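Local coordinates for ankyrin repeat family protein (Enterococcus faecalis, PDB 3HRA), which is of unknown function but folds as a stack of ankyrin repeats, a scaffold that commonly serves in protein-protein recognition, at residues A[25-28]-A[29-32]; A[16-19]-A[20-24]; A[182-185]-A[186-189]. All blocks are in the same frame, centred on the assembly; numbering follows the deposited sequence.

The three contacts are local and follow one another along the chain, two near its start and one near its end. Interactions 1 and 2 are neighbours: residues 16-24 open helix 18-25, residues 25-32 carry the chain out of it, and the centres of interactions 1 and 2 lie about 12 Å apart. They meet where Tyr30 CD1 packs on Ile24 CG2 at 3.5 Å. Interaction 3, in helix 181-188, is on the opposite side of the chain's centre; its centre is about 53 Å from that of interaction 1 and about 50 Å from that of interaction 2. The set therefore samples both ends of the elongated repeat stack, and each contact shapes the start, end or exit of a helix.

Interaction 1 of 3, residues A[25-28]-A[29-32]; sequences LQDT and TYQV
Asp27 grips Thr29 through a single carboxylate oxygen. Asp27 OD1 takes the hydroxyl of Thr29 on its syn lone pair, OG1 to OD1 2.7 Å, and the backbone N of Thr29 from above the carboxylate plane, N to OD1 3.0 Å, an Asx turn. Two donors from one residue thus fix the rotation of the carboxylate. Thr29 OG1 sits between its own backbone N and carbonyl carbon (chi1 72°), which brings the hydroxyl round to the same acceptor as the amide. Asp27 OD2 lies at the edge of the Tyr30 ring, in its plane, 3.9 Å from CD1. The packed side of the contact is apolar: Leu25 CD2 meets Val32 CG1 at 3.6 Å, the two side chains at about a right angle, and both reach Leu9 of helix 8-14. Tyr30 is buried as well, its OH bonded to the backbone N of Leu9. The polar Asp27-Thr29 turn lies toward solvent, with the exposed Thr28 at its outer side making only slight contact. Arg61, just past helix 52-60, hydrogen-bonds to Leu25 O and Tyr30 O. Tyr30 N closes on Asp27 O at 3.1 Å, the bond of a type I beta turn, in the loop between helix 18-25 and helix 42-49 of the ankyrin fold.

Interaction 2 of 3, residues A[16-19]-A[20-24]; sequences RDTK and KVKEI
Asp17 meets Lys20 at the start of helix 18-25, where the carboxylate of one lies against CB of the other. Lys20 N, the first amide of the second segment, gives its hydrogen to Asp17 OD1 at 3.1 Å; the bond is nearly straight at 166° but reaches the oxygen from well above the carboxylate plane. Alongside this bond, Lys20 CB lies 3.4 Å from Asp17 CG. The Lys20 chain then leads away from the aspartate: with CG anti to the backbone N (chi1 -172°) and a bend at chi2, it runs toward the next turn, and NZ forms a salt bridge with Glu23 OE2 at 2.7 Å. Val21 follows, its N bonded to Asp17 O at 2.9 Å and its CG2 resting near the same oxygen, while its side chain is buried against Ala12 and Ile54. Asp17 is thus a classical N-cap, side chain and carbonyl both binding amides of the first turn, and it comes directly after the Schellman motif in which Arg16, with positive phi, ends helix 8-14. This is the short turn between helices 8-14 and 18-25 of the ankyrin stack, a helix-turn-helix arrangement as in ankyrin repeats. Lys22 N continues the helix by bonding to Thr18 O at 3.0 Å; its CG lies 3.5 Å from Thr18 O, and its extended chain carries NZ to a salt bridge with Glu53 of helix 52-60. Glu23 N bonds to Lys19 O at 3.0 Å, and Glu23 OE2 also accepts from the hydroxyl of Tyr4. Ile24 N hydrogen-bonds to Lys20 O at 3.0 Å.

Interaction 3 of 3, residues A[182-185]-A[186-189]; sequences MDYA and NQKG
The ring of Tyr184 and the side-chain amide of Gln187 lie side by side and point the same way, their planes 63° apart, so they do not stack. Lys188 comes to the ring at a slant, its CE 4.2 Å from Tyr184 CD1; its chain runs alongside the tyrosine and bends at chi4. Tyr184 also touches Tyr141 and Arg179. Its CG stands beside the backbone N and anti to the carbonyl carbon (chi1 -76°), a setting that directs the ring off the helix into the packing against helix 143-149, where its OH is hydrogen-bonded to Asp175. The aliphatic part of Lys188 also covers backbone, since CG sits 3.1 Å from Tyr184 O. One residue earlier, Gln187 does the same, with CG 3.2 Å from Asp183 O.

Beneath these side chains runs regular helical bonding. Asn186 N reaches Met182 O at 3.0 Å, Gln187 N reaches Asp183 O at 3.0 Å, and Lys188 N reaches Tyr184 O at 3.0 Å. The last, with an N-H to acceptor angle of 143°, is clearly more bent than the other two, as the helix comes to its end. Gly189 then takes positive phi and closes a Schellman motif. At the other end of the segment the carboxylate of Asp183 turns back to the backbone N of Thr180, just before the helix.

Solvent-facing residues such as Asn186 and Lys188 contrast with the buried Tyr184 and Ala185. Ala185 fits between Val148 of helix 143-149 and Ile193 and Ser194 of helix 191-198, while Tyr184 packs on Ile145 and Val148, so helix 181-188 packs against helix 143-149 and helix 191-198.

Interaction 1 of 3, residues A[25-28]-A[29-32]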
# COMPACT_ATOMS: atom_id res chain seq x y z
N LEU A 25 4.40 7.15 -24.96
CA LEU A 25 3.10 6.49 -24.82
C LEU A 25 2.18 6.77 -26.02
O LEU A 25 1.18 6.07 -26.23
CB LEU A 25 2.42 6.90 -23.52
CG LEU A 25 3.07 6.37 -22.25
CD1 LEU A 25 2.34 6.85 -21.01
CD2 LEU A 25 3.13 4.83 -22.29
N GLN A 26 2.53 7.78 -26.81
CA GLN A 26 1.75 8.09 -28.02
C GLN A 26 1.91 6.98 -29.07
O GLN A 26 1.08 6.82 -29.95
CB GLN A 26 2.16 9.46 -28.58
CG GLN A 26 1.32 9.96 -29.74
CD GLN A 26 1.87 9.58 -31.12
OE1 GLN A 26 1.26 9.89 -32.15
NE2 GLN A 26 3.03 8.93 -31.15
N ASP A 27 2.99 6.21 -28.94
CA ASP A 27 3.22 5.02 -29.77
C ASP A 27 2.34 3.88 -29.29
O ASP A 27 2.57 3.29 -28.23
CB ASP A 27 4.71 4.64 -29.71
CG ASP A 27 5.00 3.27 -30.33
OD1 ASP A 27 4.15 2.73 -31.07
OD2 ASP A 27 6.10 2.73 -30.06
N THR A 28 1.31 3.57 -30.09
CA THR A 28 0.27 2.62 -29.71
C THR A 28 0.78 1.19 -29.61
O THR A 28 0.10 0.33 -29.06
CB THR A 28 -0.91 2.63 -30.71
OG1 THR A 28 -0.44 2.27 -32.02
CG2 THR A 28 -1.54 4.01 -30.78
N THR A 29 1.96 0.94 -30.17
CA THR A 29 2.57 -0.39 -30.18
C THR A 29 3.46 -0.61 -28.96
O THR A 29 3.89 -1.74 -28.71
CB THR A 29 3.41 -0.65 -31.47
OG1 THR A 29 4.62 0.12 -31.44
CG2 THR A 29 2.62 -0.29 -32.73
N TYR A 30 3.75 0.45 -28.20
CA TYR A 30 4.71 0.33 -27.09
C TYR A 30 4.23 -0.60 -25.95
O TYR A 30 3.11 -0.49 -25.46
CB TYR A 30 5.11 1.71 -26.52
CG TYR A 30 6.46 1.66 -25.85
CD1 TYR A 30 7.61 2.03 -26.54
CD2 TYR A 30 6.60 1.21 -24.53
CE1 TYR A 30 8.85 1.98 -25.94
CE2 TYR A 30 7.85 1.14 -23.93
CZ TYR A 30 8.97 1.52 -24.64
OH TYR A 30 10.21 1.46 -24.05
N GLN A 31 5.10 -1.52 -25.54
CA GLN A 31 4.80 -2.42 -24.43
C GLN A 31 5.16 -1.70 -23.13
O GLN A 31 6.34 -1.56 -22.78
CB GLN A 31 5.63 -3.70 -24.56
CG GLN A 31 4.93 -4.95 -24.03
CD GLN A 31 5.06 -5.12 -22.53
OE1 GLN A 31 4.18 -4.69 -21.75
NE2 GLN A 31 6.16 -5.76 -22.09
N VAL A 32 4.15 -1.23 -22.40
CA VAL A 32 4.40 -0.31 -21.29
C VAL A 32 4.99 -0.98 -20.04
O VAL A 32 5.53 -0.31 -19.16
CB VAL A 32 3.13 0.48 -20.89
CG1 VAL A 32 2.60 1.28 -22.08
CG2 VAL A 32 2.05 -0.46 -20.35

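Interaction 2 of 3, residues A[16-19]-A[20-24]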
# COMPACT_ATOMS: atom_id res chain seq x y z
N ARG A 16 12.57 10.96 -14.63
CA ARG A 16 11.49 11.77 -14.10
C ARG A 16 10.96 12.71 -15.17
O ARG A 16 10.53 13.82 -14.86
CB ARG A 16 11.99 12.60 -12.91
CG ARG A 16 13.00 11.87 -12.03
CD ARG A 16 12.33 10.83 -11.15
NE ARG A 16 11.28 11.43 -10.32
CZ ARG A 16 11.47 11.99 -9.13
NH1 ARG A 16 12.67 12.05 -8.57
NH2 ARG A 16 10.43 12.53 -8.50
N ASP A 17 11.00 12.24 -16.42
CA ASP A 17 10.75 13.10 -17.57
C ASP A 17 9.33 12.88 -18.08
O ASP A 17 9.07 12.05 -18.95
CB ASP A 17 11.79 12.83 -18.66
CG ASP A 17 11.77 13.88 -19.77
OD1 ASP A 17 10.76 14.59 -19.92
OD2 ASP A 17 12.78 14.00 -20.50
N THR A 18 8.40 13.63 -17.49
CA THR A 18 6.98 13.47 -17.77
C THR A 18 6.67 13.64 -19.27
O THR A 18 5.91 12.87 -19.86
CB THR A 18 6.19 14.50 -16.97
OG1 THR A 18 6.49 14.33 -15.58
CG2 THR A 18 4.69 14.33 -17.20
N LYS A 19 7.26 14.67 -19.89
CA LYS A 19 7.01 14.93 -21.31
C LYS A 19 7.52 13.80 -22.19
O LYS A 19 6.85 13.40 -23.14
CB LYS A 19 7.61 16.27 -21.72
CG LYS A 19 6.96 17.45 -21.02
CD LYS A 19 7.58 18.77 -21.47
CE LYS A 19 7.67 19.75 -20.31
NZ LYS A 19 6.44 19.71 -19.46
N LYS A 20 8.71 13.28 -21.89
CA LYS A 20 9.25 12.13 -22.63
C LYS A 20 8.39 10.88 -22.46
O LYS A 20 8.18 10.13 -23.42
CB LYS A 20 10.70 11.83 -22.20
CG LYS A 20 11.42 10.77 -23.05
CD LYS A 20 11.54 11.21 -24.51
CE LYS A 20 12.33 10.19 -25.32
NZ LYS A 20 12.66 10.66 -26.69
N VAL A 21 7.90 10.63 -21.25
CA VAL A 21 6.96 9.53 -21.01
C VAL A 21 5.73 9.63 -21.90
O VAL A 21 5.36 8.66 -22.56
CB VAL A 21 6.52 9.46 -19.53
CG1 VAL A 21 5.30 8.53 -19.40
CG2 VAL A 21 7.65 8.97 -18.69
N LYS A 22 5.12 10.82 -21.96
CA LYS A 22 3.91 11.00 -22.76
C LYS A 22 4.20 10.87 -24.24
O LYS A 22 3.38 10.34 -24.98
CB LYS A 22 3.25 12.34 -22.43
CG LYS A 22 2.64 12.34 -21.06
CD LYS A 22 2.08 13.70 -20.66
CE LYS A 22 1.17 13.57 -19.45
NZ LYS A 22 0.41 14.83 -19.16
N GLU A 23 5.37 11.35 -24.67
CA GLU A 23 5.83 11.19 -26.04
C GLU A 23 5.88 9.71 -26.42
O GLU A 23 5.38 9.32 -27.46
CB GLU A 23 7.22 11.83 -26.24
CG GLU A 23 7.88 11.47 -27.58
CD GLU A 23 9.41 11.58 -27.55
OE1 GLU A 23 9.89 12.72 -27.43
OE2 GLU A 23 10.12 10.54 -27.64
N ILE A 24 6.51 8.89 -25.57
CA ILE A 24 6.63 7.47 -25.88
C ILE A 24 5.27 6.78 -25.89
O ILE A 24 5.01 5.93 -26.74
CB ILE A 24 7.57 6.77 -24.88
CG1 ILE A 24 9.01 7.28 -25.05
CG2 ILE A 24 7.50 5.25 -25.07
CD1 ILE A 24 9.92 6.93 -23.88

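Interaction 3 of 3, residues A[182-185]-A[186-189]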
# COMPACT_ATOMS: atom_id res chain seq x y z
N MET A 182 -4.90 -5.54 22.25
CA MET A 182 -5.07 -5.14 23.65
C MET A 182 -3.87 -5.57 24.48
O MET A 182 -3.40 -4.82 25.34
CB MET A 182 -6.35 -5.78 24.20
CG MET A 182 -6.84 -5.19 25.50
SD MET A 182 -8.48 -5.81 25.95
CE MET A 182 -9.55 -4.87 24.86
N ASP A 183 -3.37 -6.78 24.23
CA ASP A 183 -2.18 -7.30 24.91
C ASP A 183 -0.98 -6.38 24.72
O ASP A 183 -0.29 -6.04 25.69
CB ASP A 183 -1.82 -8.71 24.41
CG ASP A 183 -2.79 -9.77 24.88
OD1 ASP A 183 -3.38 -9.58 25.98
OD2 ASP A 183 -2.96 -10.78 24.16
N TYR A 184 -0.73 -5.98 23.47
CA TYR A 184 0.42 -5.13 23.17
C TYR A 184 0.29 -3.75 23.82
O TYR A 184 1.25 -3.24 24.40
CB TYR A 184 0.64 -4.98 21.65
CG TYR A 184 1.26 -6.21 21.01
CD1 TYR A 184 2.59 -6.53 21.23
CD2 TYR A 184 0.52 -7.03 20.16
CE1 TYR A 184 3.17 -7.65 20.64
CE2 TYR A 184 1.09 -8.14 19.55
CZ TYR A 184 2.42 -8.45 19.80
OH TYR A 184 3.00 -9.55 19.23
N ALA A 185 -0.88 -3.13 23.70
CA ALA A 185 -1.08 -1.80 24.27
C ALA A 185 -0.85 -1.82 25.77
O ALA A 185 -0.21 -0.94 26.33
CB ALA A 185 -2.47 -1.28 23.94
N ASN A 186 -1.40 -2.84 26.42
CA ASN A 186 -1.22 -3.02 27.86
C ASN A 186 0.26 -3.21 28.26
O ASN A 186 0.74 -2.57 29.21
CB ASN A 186 -2.06 -4.21 28.34
CG ASN A 186 -2.07 -4.34 29.84
OD1 ASN A 186 -1.68 -5.37 30.38
ND2 ASN A 186 -2.48 -3.28 30.52
N GLN A 187 0.97 -4.08 27.55
CA GLN A 187 2.39 -4.35 27.82
C GLN A 187 3.26 -3.10 27.67
O GLN A 187 4.21 -2.89 28.43
CB GLN A 187 2.92 -5.44 26.89
CG GLN A 187 2.42 -6.85 27.21
CD GLN A 187 2.70 -7.85 26.08
OE1 GLN A 187 2.12 -8.93 26.05
NE2 GLN A 187 3.58 -7.48 25.15
N LYS A 188 2.92 -2.27 26.69
CA LYS A 188 3.76 -1.13 26.34
C LYS A 188 3.37 0.13 27.10
O LYS A 188 4.04 1.15 27.02
CB LYS A 188 3.67 -0.89 24.84
CG LYS A 188 4.11 -2.10 24.04
CD LYS A 188 4.34 -1.77 22.60
CE LYS A 188 4.77 -3.03 21.85
NZ LYS A 188 5.71 -3.87 22.67
N GLY A 189 2.28 0.04 27.85
CA GLY A 189 1.80 1.17 28.62
C GLY A 189 1.13 2.22 27.75
O GLY A 189 1.12 3.40 28.11